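Local coordinates for protein soluble lytic murein transglycosylase (Escherichia coli, PDB 1QSA) that cleaves the glycosidic bonds between N-acetylmuramic acid and N-acetylglucosamine in peptidoglycan, forming a 1,6-anhydro bond in the N-acetylmuramic acid residue, at residues D327-L330 against A336-K339; T399-W404 against S432-I437. One frame throughout, in Å; residues are numbered along the deposited sequence.

Contact 1. Residues D327-L330 against A336-K339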
loop_
_atom_site.group_PDB
_atom_site.type_symbol
_atom_site.label_atom_id
_atom_site.label_comp_id
_atom_site.label_asym_id
_atom_site.label_seq_id
_atom_site.Cartn_x
_atom_site.Cartn_y
_atom_site.Cartn_z
ATOM N N ASP A 327 18.138 -2.206 -25.683
ATOM C CA ASP A 327 17.287 -2.701 -26.773
ATOM C C ASP A 327 17.472 -1.860 -28.049
ATOM O O ASP A 327 17.600 -2.402 -29.149
ATOM C CB ASP A 327 15.824 -2.689 -26.334
ATOM C CG ASP A 327 14.891 -3.264 -27.389
ATOM O OD1 ASP A 327 14.762 -4.506 -27.473
ATOM O OD2 ASP A 327 14.299 -2.467 -28.135
ATOM N N LEU A 328 17.509 -0.539 -27.885
ATOM C CA LEU A 328 17.716 0.375 -29.015
ATOM C C LEU A 328 19.109 0.185 -29.628
ATOM O O LEU A 328 19.254 0.105 -30.857
ATOM C CB LEU A 328 17.578 1.825 -28.554
ATOM C CG LEU A 328 16.186 2.336 -28.192
ATOM C CD1 LEU A 328 16.323 3.716 -27.570
ATOM C CD2 LEU A 328 15.294 2.360 -29.444
ATOM N N LEU A 329 20.123 0.076 -28.771
ATOM C CA LEU A 329 21.511 -0.110 -29.215
ATOM C C LEU A 329 21.693 -1.416 -29.976
ATOM O O LEU A 329 22.423 -1.468 -30.965
ATOM C CB LEU A 329 22.465 -0.078 -28.018
ATOM C CG LEU A 329 22.709 1.306 -27.410
ATOM C CD1 LEU A 329 23.417 1.151 -26.054
ATOM C CD2 LEU A 329 23.532 2.186 -28.369
ATOM N N LEU A 330 21.020 -2.475 -29.531
ATOM C CA LEU A 330 21.106 -3.756 -30.225
ATOM C C LEU A 330 20.559 -3.612 -31.648
ATOM O O LEU A 330 21.194 -4.066 -32.598
ATOM C CB LEU A 330 20.320 -4.848 -29.493
ATOM C CG LEU A 330 20.969 -5.394 -28.217
ATOM C CD1 LEU A 330 19.958 -6.257 -27.447
ATOM C CD2 LEU A 330 22.204 -6.223 -28.605
ATOM N N ALA A 336 28.487 -4.432 -28.540
ATOM C CA ALA A 336 29.282 -4.312 -27.312
ATOM C C ALA A 336 28.678 -3.380 -26.263
ATOM O O ALA A 336 28.611 -3.733 -25.079
ATOM C CB ALA A 336 30.713 -3.888 -27.643
ATOM N N GLU A 337 28.267 -2.188 -26.687
ATOM C CA GLU A 337 27.683 -1.203 -25.784
ATOM C C GLU A 337 26.396 -1.735 -25.150
ATOM O O GLU A 337 26.181 -1.597 -23.937
ATOM C CB GLU A 337 27.386 0.096 -26.533
ATOM C CG GLU A 337 27.142 1.288 -25.604
ATOM C CD GLU A 337 26.838 2.595 -26.327
ATOM O OE1 GLU A 337 27.199 2.739 -27.516
ATOM O OE2 GLU A 337 26.238 3.490 -25.687
ATOM N N ALA A 338 25.549 -2.348 -25.973
ATOM C CA ALA A 338 24.289 -2.902 -25.479
ATOM C C ALA A 338 24.505 -4.052 -24.502
ATOM O O ALA A 338 23.890 -4.088 -23.422
ATOM C CB ALA A 338 23.418 -3.366 -26.651
ATOM N N LYS A 339 25.390 -4.980 -24.860
ATOM C CA LYS A 339 25.623 -6.146 -24.016
ATOM C C LYS A 339 26.340 -5.842 -22.711
ATOM O O LYS A 339 26.188 -6.579 -21.737
ATOM C CB LYS A 339 26.250 -7.297 -24.807
ATOM C CG LYS A 339 25.229 -7.896 -25.798
ATOM C CD LYS A 339 25.729 -9.097 -26.572
ATOM C CE LYS A 339 24.688 -9.516 -27.622
ATOM N NZ LYS A 339 25.169 -10.644 -28.464
#
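L329 and L330 meet the methyl group of A338 from two directions, and this small apolar cluster is the heart of the contact. L329 contributes its CB, which lies 3.7 Å from A338 CB, while L330 reaches the same methyl with its branch point, CG to A338 CB being 3.5 Å. The CD2 methyl of L330 also touches A338 CB and lies 4.2 Å from K339 CE. A338 suits its place because it is short: it has one carbon beyond the backbone, consistent with the 5.4 Å between the CA atoms of L329 and A338.

At the margin, E337 crosses L329 at about a right angle. Its CG stands anti to the backbone N (chi1 -164°) and the chain is extended beyond it, which brings the carboxylate up against both methyls of the leucine fork: OE2 is 3.7 Å from L329 CD1, and OE1 is 3.8 Å from L329 CD2. These are van der Waals contacts, and a long chain with a polar end serves well here, CG and the carboxylate lying against the leucine methyls while the charged end stays at the exposed surface. K339 adds a looser touch through CE, while its ammonium group forms a salt bridge with E335, one turn earlier on its own helix.

Other faces of helix 319-331 are held by different partners. D327 points away from A338 and its neighbours and makes salt bridges with R301 and R359, and L328 packs on R301, L304 and N305. Helix 319-331 is thus placed between helix 301-310 and the next helix in sequence, 335-346, to which a short connection joins it, while R359 ties it to helix 351-359; successive packing of this kind is consistent with the alpha-superhelix for which the protein is known.

Contact 2. Residues T399-W404 against S432-I437; sequences TARSEW and SVQATI. With SO4 (sulfate ion), chain E.
Q434 reaches from its helix between R401 and W404, and each atom along it finds a partner. Its CG is anti to the backbone N (chi1 -172°) and the chain stays extended, which carries the amide across to helix 397-408. CB lies 4.0 Å from W404 CD1, and CG comes 3.6 Å from R401 NH1. CD approaches the indole edge, 3.5 Å from W404 CD1, with ring and amide planes 71° apart, while also sitting over one face of the arginine guanidinium. At the tip, NE2 donates to R401 O over 3.1 Å in a nearly straight bond (179°) that lies in the amide plane. OE1 accepts from a water at 2.7 Å, which in turn takes a weak bond from R401 NH1. A435, small enough to admit the indole, sets CB 3.7 Å from W404 NE1, whose weak hydrogen bond goes to L431 O.

With an alanine here, R401 O is likely to lose this donor, and a gap would probably open between the arginine and the indole. Because an amide carries both donor and acceptor, one uncharged side chain can bond a helix carbonyl and hold a water, joining helices 397-408 and 429-438 at a partly buried seam.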
loop_
_atom_site.group_PDB
_atom_site.type_symbol
_atom_site.label_atom_id
_atom_site.label_comp_id
_atom_site.label_asym_id
_atom_site.label_seq_id
_atom_site.Cartn_x
_atom_site.Cartn_y
_atom_site.Cartn_z
ATOM N N THR A 399 -2.241 -10.867 15.108
ATOM C CA THR A 399 -1.830 -10.506 16.468
ATOM C C THR A 399 -0.322 -10.776 16.609
ATOM O O THR A 399 0.421 -9.962 17.171
ATOM C CB THR A 399 -2.648 -11.294 17.522
ATOM O OG1 THR A 399 -4.050 -11.097 17.260
ATOM C CG2 THR A 399 -2.337 -10.792 18.956
ATOM N N ALA A 400 0.126 -11.892 16.043
ATOM C CA ALA A 400 1.544 -12.242 16.072
ATOM C C ALA A 400 2.362 -11.212 15.277
ATOM O O ALA A 400 3.473 -10.879 15.676
ATOM C CB ALA A 400 1.754 -13.633 15.488
ATOM N N ARG A 401 1.830 -10.745 14.139
ATOM C CA ARG A 401 2.538 -9.751 13.317
ATOM C C ARG A 401 2.907 -8.499 14.139
ATOM O O ARG A 401 4.019 -7.979 14.028
ATOM C CB ARG A 401 1.701 -9.365 12.091
ATOM C CG ARG A 401 2.329 -8.257 11.259
ATOM C CD ARG A 401 1.481 -7.882 10.049
ATOM N NE ARG A 401 2.079 -6.730 9.379
ATOM C CZ ARG A 401 3.087 -6.805 8.510
ATOM N NH1 ARG A 401 3.578 -7.982 8.143
ATOM N NH2 ARG A 401 3.578 -5.698 7.976
ATOM N N SER A 402 1.981 -8.035 14.982
ATOM C CA SER A 402 2.228 -6.860 15.820
ATOM C C SER A 402 3.339 -7.118 16.830
ATOM O O SER A 402 4.161 -6.237 17.096
ATOM C CB SER A 402 0.948 -6.439 16.534
ATOM O OG SER A 402 -0.038 -6.125 15.570
ATOM N N GLU A 403 3.330 -8.304 17.438
ATOM C CA GLU A 403 4.388 -8.657 18.386
ATOM C C GLU A 403 5.729 -8.768 17.662
ATOM O O GLU A 403 6.742 -8.264 18.139
ATOM C CB GLU A 403 4.094 -9.993 19.065
ATOM C CG GLU A 403 2.939 -9.960 20.041
ATOM C CD GLU A 403 3.325 -9.628 21.484
ATOM O OE1 GLU A 403 4.450 -9.146 21.766
ATOM O OE2 GLU A 403 2.453 -9.842 22.350
ATOM N N TRP A 404 5.725 -9.443 16.511
ATOM C CA TRP A 404 6.942 -9.639 15.730
ATOM C C TRP A 404 7.524 -8.293 15.305
ATOM O O TRP A 404 8.748 -8.106 15.312
ATOM C CB TRP A 404 6.640 -10.506 14.503
ATOM C CG TRP A 404 7.849 -11.025 13.776
ATOM C CD1 TRP A 404 8.235 -10.715 12.503
ATOM C CD2 TRP A 404 8.764 -12.035 14.236
ATOM N NE1 TRP A 404 9.327 -11.477 12.135
ATOM C CE2 TRP A 404 9.672 -12.296 13.177
ATOM C CE3 TRP A 404 8.893 -12.755 15.431
ATOM C CZ2 TRP A 404 10.696 -13.249 13.281
ATOM C CZ3 TRP A 404 9.910 -13.705 15.534
ATOM C CH2 TRP A 404 10.798 -13.942 14.463
ATOM N N SER A 432 8.796 -14.773 8.712
ATOM C CA SER A 432 10.077 -14.831 8.016
ATOM C C SER A 432 10.130 -13.692 6.993
ATOM O O SER A 432 11.083 -12.916 6.977
ATOM C CB SER A 432 10.240 -16.190 7.317
ATOM O OG SER A 432 11.426 -16.251 6.533
ATOM N N VAL A 433 9.079 -13.555 6.183
ATOM C CA VAL A 433 9.057 -12.480 5.172
ATOM C C VAL A 433 9.075 -11.102 5.853
ATOM O O VAL A 433 9.824 -10.195 5.464
ATOM C CB VAL A 433 7.811 -12.591 4.226
ATOM C CG1 VAL A 433 7.736 -11.364 3.309
ATOM C CG2 VAL A 433 7.893 -13.864 3.358
ATOM N N GLN A 434 8.308 -10.967 6.931
ATOM C CA GLN A 434 8.232 -9.703 7.655
ATOM C C GLN A 434 9.594 -9.244 8.182
ATOM O O GLN A 434 9.920 -8.053 8.131
ATOM C CB GLN A 434 7.208 -9.836 8.790
ATOM C CG GLN A 434 6.879 -8.533 9.511
ATOM C CD GLN A 434 5.950 -8.735 10.697
ATOM O OE1 GLN A 434 5.261 -9.746 10.798
ATOM N NE2 GLN A 434 5.913 -7.752 11.591
ATOM N N ALA A 435 10.390 -10.189 8.676
ATOM C CA ALA A 435 11.716 -9.873 9.194
ATOM C C ALA A 435 12.654 -9.469 8.052
ATOM O O ALA A 435 13.486 -8.574 8.229
ATOM C CB ALA A 435 12.287 -11.051 9.958
ATOM N N THR A 436 12.538 -10.107 6.884
ATOM C CA THR A 436 13.418 -9.708 5.780
ATOM C C THR A 436 13.101 -8.279 5.341
ATOM O O THR A 436 13.996 -7.533 4.959
ATOM C CB THR A 436 13.350 -10.662 4.549
ATOM O OG1 THR A 436 12.049 -10.613 3.945
ATOM C CG2 THR A 436 13.674 -12.095 4.954
ATOM N N ILE A 437 11.833 -7.887 5.444
ATOM C CA ILE A 437 11.436 -6.539 5.058
ATOM C C ILE A 437 11.961 -5.528 6.078
ATOM O O ILE A 437 12.547 -4.514 5.701
ATOM C CB ILE A 437 9.911 -6.425 4.891
ATOM C CG1 ILE A 437 9.481 -7.251 3.685
ATOM C CG2 ILE A 437 9.482 -4.964 4.716
ATOM C CD1 ILE A 437 7.973 -7.450 3.569
HETATM S S SO4 E . -5.671 -12.732 14.185
HETATM O O1 SO4 E . -6.577 -13.798 14.642
HETATM O O2 SO4 E . -4.466 -12.678 15.021
HETATM O O3 SO4 E . -5.279 -13.004 12.787
HETATM O O4 SO4 E . -6.378 -11.440 14.297
HETATM O O HOH W 1 3.566 -11.150 9.213
#

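Contacts 1 and 2 lie in series along the chain and do not touch: their centres are 43 Å apart and their nearest atoms about 29 Å. Contact 1 is peripheral, its centre about 36 Å from that of the chain, and joins helices consecutive in sequence. The pairing of 399-404 with 432-437 is more central, its centre about 17 Å from that of the chain, and links helices separated by helix 413-425. A sulfate, probably from the crystallisation liquor, is bound by T399 N and OG1 and N398 N and takes no part in the helix contact. Neither contact belongs to the active site, but V433 packs on A480 and W481, shortly after E478, the predicted catalytic residue.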